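PDB 5X2H: CRISPR-associated endonuclease Cas9 from Campylobacter jejuni subsp. jejuni serotype O:2, which uses a guide RNA to recognise matching foreign DNA and cleaves both of its strands with RuvC-like and HNH nuclease domains in CRISPR antiviral defence. Local coordinates for residues R260-S265 with I402-L407; C33-F38 with D622-S627. All coordinates share one frame; numbering follows the deposited sequence.

Interaction 1 (R260-S265 with I402-L407); sequences RAPKNS and ISFKAL. With nucleotides of chain C; nucleotides of chain B.
The F404 ring meets a serine hydroxyl at its rim: S265 OG lies near the ring plane, 3.2 Å from F404 CE1, while A261 places its CA over one ring face. S265 CB also lies in the ring plane, so the residue meets the edge with both its carbon and its oxygen. That hydroxyl is itself well occupied. OG stands between the backbone N and the carbonyl carbon (chi1 66°), from where it donates to P262 O at 3.1 Å, the carbonyl that also takes the weak backbone bond of the type I turn P262-S265, and accepts from A268 N as N-cap of helix 266-288. The A261 methyl fits between two side chains of the facing segment: CB is 3.6 Å from F404 CD1 and 3.7 Å from L407 CD1, whereas P262 crosses the phenylalanine side chain at about a right angle, CD 3.6 Å from F404 CZ. One backbone bond joins the segments, A261 N to I402 O, with an N-H...O angle of 153°. The contact thus joins two helix starts, since S403 is the N-cap of helix 404-415 and its OG accepts a weak capping bond from A406 N. This largely helical surrounding is consistent with the recognition lobe of Cas9, which grips the guide-target duplex, and the flanking side chains agree with this. R260, extended from CG to NE, reaches the DNA of chain C: NH1 donates almost straight to DC19 OP2 (3.0 Å, 169°), NH2 to DC19 OP1 at 2.7 Å, and NH1 more weakly to OP1 of DA18. Two phosphates of one strand therefore share a guanidinium whose NE is held by N251 O. K263 points its amine at a phosphate oxygen of U6 in RNA chain B, a weak bond.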
ATOM      1  N   ARG A 260     -11.138  -4.609  20.216  1.00 52.22           N
ATOM      2  CA  ARG A 260     -10.740  -5.943  20.634  1.00 51.00           C
ATOM      3  C   ARG A 260      -9.835  -5.868  21.859  1.00 50.46           C
ATOM      4  O   ARG A 260      -9.131  -4.881  22.082  1.00 51.20           O
ATOM      5  CB  ARG A 260     -10.038  -6.669  19.489  1.00 47.36           C
ATOM      6  CG  ARG A 260     -10.972  -7.027  18.351  1.00 47.89           C
ATOM      7  CD  ARG A 260     -10.217  -7.517  17.127  1.00 42.00           C
ATOM      8  NE  ARG A 260     -11.140  -7.916  16.071  1.00 44.53           N
ATOM      9  CZ  ARG A 260     -10.768  -8.323  14.862  1.00 46.91           C
ATOM     10  NH1 ARG A 260      -9.478  -8.386  14.542  1.00 44.84           N
ATOM     11  NH2 ARG A 260     -11.687  -8.667  13.972  1.00 40.56           N
ATOM     12  N   ALA A 261      -9.871  -6.926  22.662  1.00 48.25           N
ATOM     13  CA  ALA A 261      -9.097  -6.931  23.896  1.00 51.02           C
ATOM     14  C   ALA A 261      -7.665  -7.385  23.629  1.00 52.54           C
ATOM     15  O   ALA A 261      -7.446  -8.313  22.845  1.00 52.69           O
ATOM     16  CB  ALA A 261      -9.739  -7.853  24.925  1.00 50.93           C
ATOM     17  N   PRO A 262      -6.676  -6.749  24.258  1.00 53.32           N
ATOM     18  CA  PRO A 262      -5.289  -7.204  24.093  1.00 53.64           C
ATOM     19  C   PRO A 262      -5.093  -8.591  24.685  1.00 54.64           C
ATOM     20  O   PRO A 262      -5.646  -8.921  25.736  1.00 55.58           O
ATOM     21  CB  PRO A 262      -4.474  -6.147  24.849  1.00 54.05           C
ATOM     22  CG  PRO A 262      -5.435  -5.553  25.820  1.00 56.03           C
ATOM     23  CD  PRO A 262      -6.772  -5.572  25.138  1.00 54.12           C
ATOM     24  N   LYS A 263      -4.287  -9.405  23.998  1.00 49.69           N
ATOM     25  CA  LYS A 263      -4.090 -10.786  24.429  1.00 54.84           C
ATOM     26  C   LYS A 263      -3.416 -10.875  25.794  1.00 56.84           C
ATOM     27  O   LYS A 263      -3.681 -11.819  26.548  1.00 61.90           O
ATOM     28  CB  LYS A 263      -3.274 -11.554  23.391  1.00 55.55           C
ATOM     29  CG  LYS A 263      -4.056 -11.943  22.148  1.00 56.79           C
ATOM     30  CD  LYS A 263      -3.354 -13.045  21.374  1.00 57.38           C
ATOM     31  CE  LYS A 263      -4.207 -13.520  20.209  1.00 58.58           C
ATOM     32  NZ  LYS A 263      -3.565 -14.644  19.470  1.00 62.00           N
ATOM     33  N   ASN A 264      -2.554  -9.918  26.133  1.00 55.77           N
ATOM     34  CA  ASN A 264      -1.753  -9.998  27.347  1.00 60.37           C
ATOM     35  C   ASN A 264      -2.426  -9.351  28.553  1.00 67.04           C
ATOM     36  O   ASN A 264      -1.751  -9.069  29.549  1.00 75.31           O
ATOM     37  CB  ASN A 264      -0.376  -9.374  27.113  1.00 57.89           C
ATOM     38  CG  ASN A 264       0.482 -10.202  26.177  1.00 59.74           C
ATOM     39  OD1 ASN A 264       1.151 -11.145  26.602  1.00 62.62           O
ATOM     40  ND2 ASN A 264       0.457  -9.861  24.892  1.00 58.55           N
ATOM     41  N   SER A 265      -3.730  -9.116  28.492  1.00 68.41           N
ATOM     42  CA  SER A 265      -4.432  -8.628  29.666  1.00 68.80           C
ATOM     43  C   SER A 265      -4.816  -9.797  30.570  1.00 68.30           C
ATOM     44  O   SER A 265      -4.958 -10.931  30.101  1.00 66.05           O
ATOM     45  CB  SER A 265      -5.681  -7.853  29.258  1.00 70.76           C
ATOM     46  OG  SER A 265      -6.628  -8.705  28.639  1.00 73.12           O
ATOM     47  N   ILE A 402     -12.650 -10.587  20.598  1.00 47.11           N
ATOM     48  CA  ILE A 402     -13.752 -10.046  21.379  1.00 51.20           C
ATOM     49  C   ILE A 402     -13.214  -9.001  22.349  1.00 53.00           C
ATOM     50  O   ILE A 402     -12.028  -8.978  22.682  1.00 56.33           O
ATOM     51  CB  ILE A 402     -14.526 -11.146  22.137  1.00 51.61           C
ATOM     52  CG1 ILE A 402     -13.579 -11.949  23.028  1.00 49.97           C
ATOM     53  CG2 ILE A 402     -15.247 -12.061  21.153  1.00 50.80           C
ATOM     54  CD1 ILE A 402     -14.233 -13.148  23.679  1.00 51.35           C
ATOM     55  N   SER A 403     -14.113  -8.134  22.806  1.00 53.51           N
ATOM     56  CA  SER A 403     -13.757  -6.978  23.615  1.00 54.57           C
ATOM     57  C   SER A 403     -13.676  -7.333  25.098  1.00 56.81           C
ATOM     58  O   SER A 403     -14.021  -8.436  25.528  1.00 57.05           O
ATOM     59  CB  SER A 403     -14.772  -5.855  23.414  1.00 54.83           C
ATOM     60  OG  SER A 403     -16.066  -6.257  23.836  1.00 56.57           O
ATOM     61  N   PHE A 404     -13.210  -6.358  25.889  1.00 58.27           N
ATOM     62  CA  PHE A 404     -13.271  -6.474  27.342  1.00 63.02           C
ATOM     63  C   PHE A 404     -14.708  -6.568  27.834  1.00 64.50           C
ATOM     64  O   PHE A 404     -14.984  -7.260  28.821  1.00 62.91           O
ATOM     65  CB  PHE A 404     -12.580  -5.277  27.999  1.00 65.76           C
ATOM     66  CG  PHE A 404     -11.091  -5.415  28.111  1.00 69.97           C
ATOM     67  CD1 PHE A 404     -10.500  -6.663  28.203  1.00 70.65           C
ATOM     68  CD2 PHE A 404     -10.280  -4.291  28.135  1.00 72.93           C
ATOM     69  CE1 PHE A 404      -9.129  -6.788  28.313  1.00 72.83           C
ATOM     70  CE2 PHE A 404      -8.910  -4.410  28.243  1.00 74.06           C
ATOM     71  CZ  PHE A 404      -8.333  -5.659  28.332  1.00 74.92           C
ATOM     72  N   LYS A 405     -15.633  -5.873  27.166  1.00 68.23           N
ATOM     73  CA  LYS A 405     -17.030  -5.908  27.581  1.00 68.53           C
ATOM     74  C   LYS A 405     -17.600  -7.316  27.471  1.00 66.98           C
ATOM     75  O   LYS A 405     -18.334  -7.769  28.357  1.00 67.37           O
ATOM     76  CB  LYS A 405     -17.848  -4.926  26.741  1.00 68.36           C
ATOM     77  CG  LYS A 405     -19.273  -4.734  27.220  1.00 70.21           C
ATOM     78  CD  LYS A 405     -20.038  -3.790  26.307  1.00 70.47           C
ATOM     79  CE  LYS A 405     -21.406  -3.469  26.882  1.00 73.64           C
ATOM     80  NZ  LYS A 405     -22.214  -2.620  25.967  1.00 74.78           N
ATOM     81  N   ALA A 406     -17.265  -8.029  26.393  1.00 59.35           N
ATOM     82  CA  ALA A 406     -17.726  -9.405  26.249  1.00 56.05           C
ATOM     83  C   ALA A 406     -16.987 -10.342  27.194  1.00 56.36           C
ATOM     84  O   ALA A 406     -17.571 -11.319  27.677  1.00 61.72           O
ATOM     85  CB  ALA A 406     -17.559  -9.868  24.803  1.00 52.15           C
ATOM     86  N   LEU A 407     -15.711 -10.064  27.470  1.00 52.59           N
ATOM     87  CA  LEU A 407     -14.949 -10.905  28.387  1.00 54.85           C
ATOM     88  C   LEU A 407     -15.486 -10.800  29.809  1.00 57.87           C
ATOM     89  O   LEU A 407     -15.518 -11.796  30.538  1.00 58.74           O
ATOM     90  CB  LEU A 407     -13.470 -10.526  28.342  1.00 55.57           C
ATOM     91  CG  LEU A 407     -12.705 -10.898  27.072  1.00 59.16           C
ATOM     92  CD1 LEU A 407     -11.283 -10.370  27.127  1.00 61.07           C
ATOM     93  CD2 LEU A 407     -12.712 -12.400  26.869  1.00 61.19           C
TER
ATOM     94  P    DC C  19      -9.877  -8.869  10.935  1.00 45.96           P
ATOM     95  OP1  DC C  19     -11.298  -8.743  11.330  1.00 45.94           O
ATOM     96  OP2  DC C  19      -8.921  -9.595  11.801  1.00 46.38           O
ATOM     97  O5'  DC C  19      -9.816  -9.515   9.473  1.00 49.13           O
ATOM     98  C5'  DC C  19      -9.157 -10.749   9.267  1.00 47.71           C
ATOM     99  C4'  DC C  19      -8.683 -10.865   7.830  1.00 46.15           C
ATOM    100  O4'  DC C  19      -7.450 -10.116   7.673  1.00 47.87           O
ATOM    101  C3'  DC C  19      -8.350 -12.276   7.382  1.00 46.77           C
ATOM    102  O3'  DC C  19      -9.507 -12.903   6.853  1.00 46.38           O
ATOM    103  C2'  DC C  19      -7.301 -12.032   6.307  1.00 46.86           C
ATOM    104  C1'  DC C  19      -6.521 -10.868   6.909  1.00 47.94           C
ATOM    105  N1   DC C  19      -5.397 -11.300   7.806  1.00 49.91           N
ATOM    106  C2   DC C  19      -4.252 -11.884   7.250  1.00 52.67           C
ATOM    107  O2   DC C  19      -4.180 -12.029   6.023  1.00 56.51           O
ATOM    108  N3   DC C  19      -3.249 -12.272   8.076  1.00 51.76           N
ATOM    109  C4   DC C  19      -3.358 -12.096   9.394  1.00 48.36           C
ATOM    110  N4   DC C  19      -2.341 -12.495  10.165  1.00 46.61           N
ATOM    111  C5   DC C  19      -4.515 -11.506   9.980  1.00 46.07           C
ATOM    112  C6   DC C  19      -5.500 -11.126   9.157  1.00 48.23           C
ATOM    113  P    DA C  18      -6.141  -6.422  14.622  1.00 41.34           P
ATOM    114  OP1  DA C  18      -7.391  -6.276  15.402  1.00 40.19           O
ATOM    115  OP2  DA C  18      -5.217  -7.541  14.907  1.00 41.69           O
ATOM    116  O5'  DA C  18      -6.523  -6.489  13.072  1.00 39.56           O
ATOM    117  C5'  DA C  18      -7.397  -5.517  12.511  1.00 37.82           C
ATOM    118  C4'  DA C  18      -7.568  -5.753  11.022  1.00 41.14           C
ATOM    119  O4'  DA C  18      -6.324  -5.462  10.336  1.00 41.62           O
ATOM    120  C3'  DA C  18      -7.895  -7.183  10.649  1.00 41.49           C
ATOM    121  O3'  DA C  18      -9.297  -7.389  10.716  1.00 42.35           O
ATOM    122  C2'  DA C  18      -7.377  -7.270   9.216  1.00 42.99           C
ATOM    123  C1'  DA C  18      -6.133  -6.381   9.274  1.00 42.71           C
ATOM    124  N9   DA C  18      -4.888  -7.116   9.509  1.00 47.63           N
ATOM    125  C8   DA C  18      -4.233  -7.270  10.702  1.00 49.09           C
ATOM    126  N7   DA C  18      -3.131  -7.978  10.614  1.00 49.67           N
ATOM    127  C5   DA C  18      -3.053  -8.309   9.270  1.00 49.28           C
ATOM    128  C6   DA C  18      -2.111  -9.050   8.525  1.00 49.28           C
ATOM    129  N6   DA C  18      -1.022  -9.612   9.063  1.00 45.52           N
ATOM    130  N1   DA C  18      -2.335  -9.193   7.201  1.00 49.90           N
ATOM    131  C2   DA C  18      -3.423  -8.628   6.665  1.00 49.42           C
ATOM    132  N3   DA C  18      -4.373  -7.908   7.259  1.00 50.00           N
ATOM    133  C4   DA C  18      -4.128  -7.784   8.575  1.00 49.24           C
TER
ATOM    134  P     U B   6      -5.601 -17.407  21.234  1.00 51.31           P
ATOM    135  OP1   U B   6      -4.848 -16.531  22.166  1.00 53.03           O
ATOM    136  OP2   U B   6      -6.034 -16.874  19.919  1.00 47.87           O
ATOM    137  O5'   U B   6      -4.740 -18.723  20.992  1.00 54.33           O
ATOM    138  C5'   U B   6      -4.348 -19.534  22.090  1.00 59.68           C
ATOM    139  C4'   U B   6      -3.702 -20.816  21.631  1.00 64.27           C
ATOM    140  O4'   U B   6      -4.668 -21.632  20.920  1.00 66.70           O
ATOM    141  C3'   U B   6      -2.556 -20.668  20.647  1.00 63.66           C
ATOM    142  O3'   U B   6      -1.334 -20.313  21.267  1.00 66.31           O
ATOM    143  C2'   U B   6      -2.528 -22.029  19.966  1.00 64.08           C
ATOM    144  O2'   U B   6      -1.895 -22.993  20.794  1.00 66.51           O
ATOM    145  C1'   U B   6      -4.020 -22.361  19.898  1.00 65.81           C
ATOM    146  N1    U B   6      -4.613 -21.984  18.596  1.00 64.26           N
ATOM    147  C2    U B   6      -4.410 -22.849  17.538  1.00 66.23           C
ATOM    148  O2    U B   6      -3.776 -23.886  17.642  1.00 68.23           O
ATOM    149  N3    U B   6      -4.977 -22.454  16.353  1.00 64.75           N
ATOM    150  C4    U B   6      -5.712 -21.308  16.127  1.00 63.31           C
ATOM    151  O4    U B   6      -6.161 -21.093  15.001  1.00 65.39           O
ATOM    152  C5    U B   6      -5.875 -20.466  17.272  1.00 61.30           C
ATOM    153  C6    U B   6      -5.332 -20.824  18.440  1.00 61.90           C
TER

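Interaction 2 (C33-F38 with D622-S627); sequences CGVRIF and DEIFVS
S627, I624 and V35 bury the most surface here, and S627 supplies the polar part. Its N donates to V35 O (3.0 Å, 168°) and its O accepts from I37 N at 2.9 Å; bonds to the residues before and after R36 are the signature of a parallel bridge, in keeping with segment directions 31° apart. S627 OG, anti to its own backbone N (chi1 175°), receives R36 NH1 at 2.8 Å in the guanidinium plane and also bonds to S817 O. I624 points toward the strand: CD1 reaches C33 CB at 3.5 Å, and CG2 lies 3.6 Å from G34 CA, where the glycine has no side chain. V35 adds looser apolar contact with I624 and V626, and I37 CG1 meets V626 CG1 at 3.6 Å. Strand 29-37 is an outer strand of the RNase H-like RuvC sheet, bonded on its other edge to strand 19-26. Helix 557-566 packs on V35 and I624 through A559, and its H558, a predicted magnesium ligand, touches V35. On the R36 side, NH2 pairs with an RNA phosphate, while NE forms a salt bridge with E464 of helix 456-476.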
ATOM      1  N   CYS A  33     -25.927 -10.032 -21.453  1.00 84.44           N
ATOM      2  CA  CYS A  33     -24.544 -10.440 -21.249  1.00 83.80           C
ATOM      3  C   CYS A  33     -23.645  -9.213 -21.275  1.00 77.85           C
ATOM      4  O   CYS A  33     -23.997  -8.174 -21.840  1.00 76.69           O
ATOM      5  CB  CYS A  33     -24.087 -11.440 -22.318  1.00 90.96           C
ATOM      6  SG  CYS A  33     -24.199 -13.166 -21.838  1.00 97.72           S
ATOM      7  N   GLY A  34     -22.472  -9.340 -20.665  1.00 74.19           N
ATOM      8  CA  GLY A  34     -21.525  -8.240 -20.664  1.00 69.28           C
ATOM      9  C   GLY A  34     -20.254  -8.597 -19.925  1.00 64.38           C
ATOM     10  O   GLY A  34     -20.199  -9.563 -19.157  1.00 61.49           O
ATOM     11  N   VAL A  35     -19.222  -7.794 -20.182  1.00 62.66           N
ATOM     12  CA  VAL A  35     -17.931  -7.904 -19.510  1.00 58.50           C
ATOM     13  C   VAL A  35     -17.482  -6.504 -19.117  1.00 54.45           C
ATOM     14  O   VAL A  35     -17.516  -5.582 -19.940  1.00 56.82           O
ATOM     15  CB  VAL A  35     -16.859  -8.572 -20.395  1.00 59.03           C
ATOM     16  CG1 VAL A  35     -15.596  -8.824 -19.584  1.00 57.80           C
ATOM     17  CG2 VAL A  35     -17.372  -9.865 -20.998  1.00 53.81           C
ATOM     18  N   ARG A  36     -17.061  -6.344 -17.867  1.00 50.83           N
ATOM     19  CA  ARG A  36     -16.566  -5.074 -17.348  1.00 48.99           C
ATOM     20  C   ARG A  36     -15.079  -5.229 -17.048  1.00 48.67           C
ATOM     21  O   ARG A  36     -14.704  -5.875 -16.064  1.00 50.87           O
ATOM     22  CB  ARG A  36     -17.344  -4.657 -16.104  1.00 47.89           C
ATOM     23  CG  ARG A  36     -16.784  -3.444 -15.379  1.00 47.28           C
ATOM     24  CD  ARG A  36     -17.094  -2.142 -16.104  1.00 51.41           C
ATOM     25  NE  ARG A  36     -16.932  -0.992 -15.217  1.00 51.05           N
ATOM     26  CZ  ARG A  36     -17.066   0.276 -15.591  1.00 49.21           C
ATOM     27  NH1 ARG A  36     -17.361   0.574 -16.850  1.00 51.33           N
ATOM     28  NH2 ARG A  36     -16.902   1.249 -14.705  1.00 44.28           N
ATOM     29  N   ILE A  37     -14.239  -4.647 -17.898  1.00 44.10           N
ATOM     30  CA  ILE A  37     -12.791  -4.680 -17.718  1.00 47.93           C
ATOM     31  C   ILE A  37     -12.387  -3.411 -16.978  1.00 48.63           C
ATOM     32  O   ILE A  37     -12.449  -2.313 -17.536  1.00 56.75           O
ATOM     33  CB  ILE A  37     -12.056  -4.788 -19.060  1.00 46.13           C
ATOM     34  CG1 ILE A  37     -12.485  -6.045 -19.823  1.00 49.26           C
ATOM     35  CG2 ILE A  37     -10.553  -4.779 -18.837  1.00 45.12           C
ATOM     36  CD1 ILE A  37     -11.976  -7.331 -19.222  1.00 52.84           C
ATOM     37  N   PHE A  38     -11.964  -3.555 -15.723  1.00 45.35           N
ATOM     38  CA  PHE A  38     -11.557  -2.406 -14.927  1.00 50.94           C
ATOM     39  C   PHE A  38     -10.054  -2.310 -14.708  1.00 55.40           C
ATOM     40  O   PHE A  38      -9.600  -1.293 -14.176  1.00 58.74           O
ATOM     41  CB  PHE A  38     -12.269  -2.414 -13.564  1.00 50.76           C
ATOM     42  CG  PHE A  38     -12.077  -3.678 -12.773  1.00 48.06           C
ATOM     43  CD1 PHE A  38     -12.960  -4.735 -12.911  1.00 48.67           C
ATOM     44  CD2 PHE A  38     -11.029  -3.799 -11.872  1.00 46.69           C
ATOM     45  CE1 PHE A  38     -12.797  -5.897 -12.179  1.00 48.49           C
ATOM     46  CE2 PHE A  38     -10.859  -4.961 -11.135  1.00 46.58           C
ATOM     47  CZ  PHE A  38     -11.745  -6.009 -11.290  1.00 48.07           C
ATOM     48  N   ASP A 622     -21.967 -12.236 -28.962  1.00 75.38           N
ATOM     49  CA  ASP A 622     -21.601 -11.363 -30.071  1.00 77.73           C
ATOM     50  C   ASP A 622     -22.222  -9.977 -29.950  1.00 76.02           C
ATOM     51  O   ASP A 622     -21.764  -9.048 -30.624  1.00 76.23           O
ATOM     52  CB  ASP A 622     -22.011 -12.003 -31.399  1.00 84.52           C
ATOM     53  CG  ASP A 622     -21.330 -13.338 -31.636  1.00 89.99           C
ATOM     54  OD1 ASP A 622     -20.434 -13.697 -30.842  1.00 91.19           O
ATOM     55  OD2 ASP A 622     -21.695 -14.029 -32.611  1.00 93.29           O
ATOM     56  N   GLU A 623     -23.246  -9.816 -29.114  1.00 75.50           N
ATOM     57  CA  GLU A 623     -23.877  -8.520 -28.908  1.00 74.23           C
ATOM     58  C   GLU A 623     -23.207  -7.705 -27.810  1.00 70.11           C
ATOM     59  O   GLU A 623     -23.512  -6.515 -27.667  1.00 67.97           O
ATOM     60  CB  GLU A 623     -25.359  -8.709 -28.574  1.00 77.18           C
ATOM     61  CG  GLU A 623     -26.124  -9.499 -29.625  1.00 82.69           C
ATOM     62  CD  GLU A 623     -27.517  -9.882 -29.168  1.00 86.18           C
ATOM     63  OE1 GLU A 623     -27.995  -9.298 -28.172  1.00 85.90           O
ATOM     64  OE2 GLU A 623     -28.129 -10.768 -29.799  1.00 88.97           O
ATOM     65  N   ILE A 624     -22.302  -8.313 -27.043  1.00 68.92           N
ATOM     66  CA  ILE A 624     -21.650  -7.620 -25.939  1.00 66.14           C
ATOM     67  C   ILE A 624     -20.750  -6.519 -26.475  1.00 64.27           C
ATOM     68  O   ILE A 624     -20.006  -6.713 -27.446  1.00 67.66           O
ATOM     69  CB  ILE A 624     -20.840  -8.615 -25.092  1.00 65.73           C
ATOM     70  CG1 ILE A 624     -21.748  -9.691 -24.503  1.00 65.67           C
ATOM     71  CG2 ILE A 624     -20.071  -7.892 -23.992  1.00 62.89           C
ATOM     72  CD1 ILE A 624     -20.979 -10.815 -23.875  1.00 62.47           C
ATOM     73  N   PHE A 625     -20.810  -5.354 -25.841  1.00 60.02           N
ATOM     74  CA  PHE A 625     -19.794  -4.322 -26.008  1.00 55.78           C
ATOM     75  C   PHE A 625     -19.045  -4.215 -24.686  1.00 58.06           C
ATOM     76  O   PHE A 625     -19.616  -3.791 -23.675  1.00 60.41           O
ATOM     77  CB  PHE A 625     -20.401  -2.984 -26.415  1.00 50.88           C
ATOM     78  CG  PHE A 625     -19.381  -1.982 -26.867  1.00 49.13           C
ATOM     79  CD1 PHE A 625     -18.906  -1.998 -28.171  1.00 49.05           C
ATOM     80  CD2 PHE A 625     -18.878  -1.040 -25.987  1.00 45.24           C
ATOM     81  CE1 PHE A 625     -17.958  -1.082 -28.590  1.00 45.16           C
ATOM     82  CE2 PHE A 625     -17.930  -0.122 -26.399  1.00 44.80           C
ATOM     83  CZ  PHE A 625     -17.470  -0.143 -27.702  1.00 44.07           C
ATOM     84  N   VAL A 626     -17.772  -4.617 -24.697  1.00 55.46           N
ATOM     85  CA  VAL A 626     -16.985  -4.669 -23.472  1.00 52.28           C
ATOM     86  C   VAL A 626     -16.857  -3.272 -22.883  1.00 50.22           C
ATOM     87  O   VAL A 626     -16.466  -2.320 -23.572  1.00 47.18           O
ATOM     88  CB  VAL A 626     -15.613  -5.295 -23.756  1.00 52.28           C
ATOM     89  CG1 VAL A 626     -14.787  -5.362 -22.484  1.00 50.77           C
ATOM     90  CG2 VAL A 626     -15.786  -6.679 -24.365  1.00 51.92           C
ATOM     91  N   SER A 627     -17.180  -3.144 -21.599  1.00 51.23           N
ATOM     92  CA  SER A 627     -17.190  -1.861 -20.913  1.00 47.57           C
ATOM     93  C   SER A 627     -15.875  -1.642 -20.179  1.00 46.56           C
ATOM     94  O   SER A 627     -15.427  -2.510 -19.422  1.00 49.89           O
ATOM     95  CB  SER A 627     -18.356  -1.780 -19.925  1.00 47.63           C
ATOM     96  OG  SER A 627     -18.303  -0.579 -19.172  1.00 41.14           O
TER

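In the fold
Interactions 1 and 2 hold no element in common: their centres are 48 Å apart and their nearest atoms about 25 Å. In each, none of the touching residues is exposed, though interaction 1 includes partly exposed ones and interaction 2 has all eight buried. Interaction 1 joins the starts of two helices through one backbone bond and aromatic and apolar packing. Interaction 2 adds an irregular segment to a sheet edge, with three hydrogen bonds across it, two main-chain and one arginine-serine, besides its apolar contacts. The buried areas are 268 Å² and 377 Å² respectively. An arginine in each reaches nucleic acid: R260 a DNA strand, R36 the RNA. Only interaction 2 adjoins a predicted metal-binding residue.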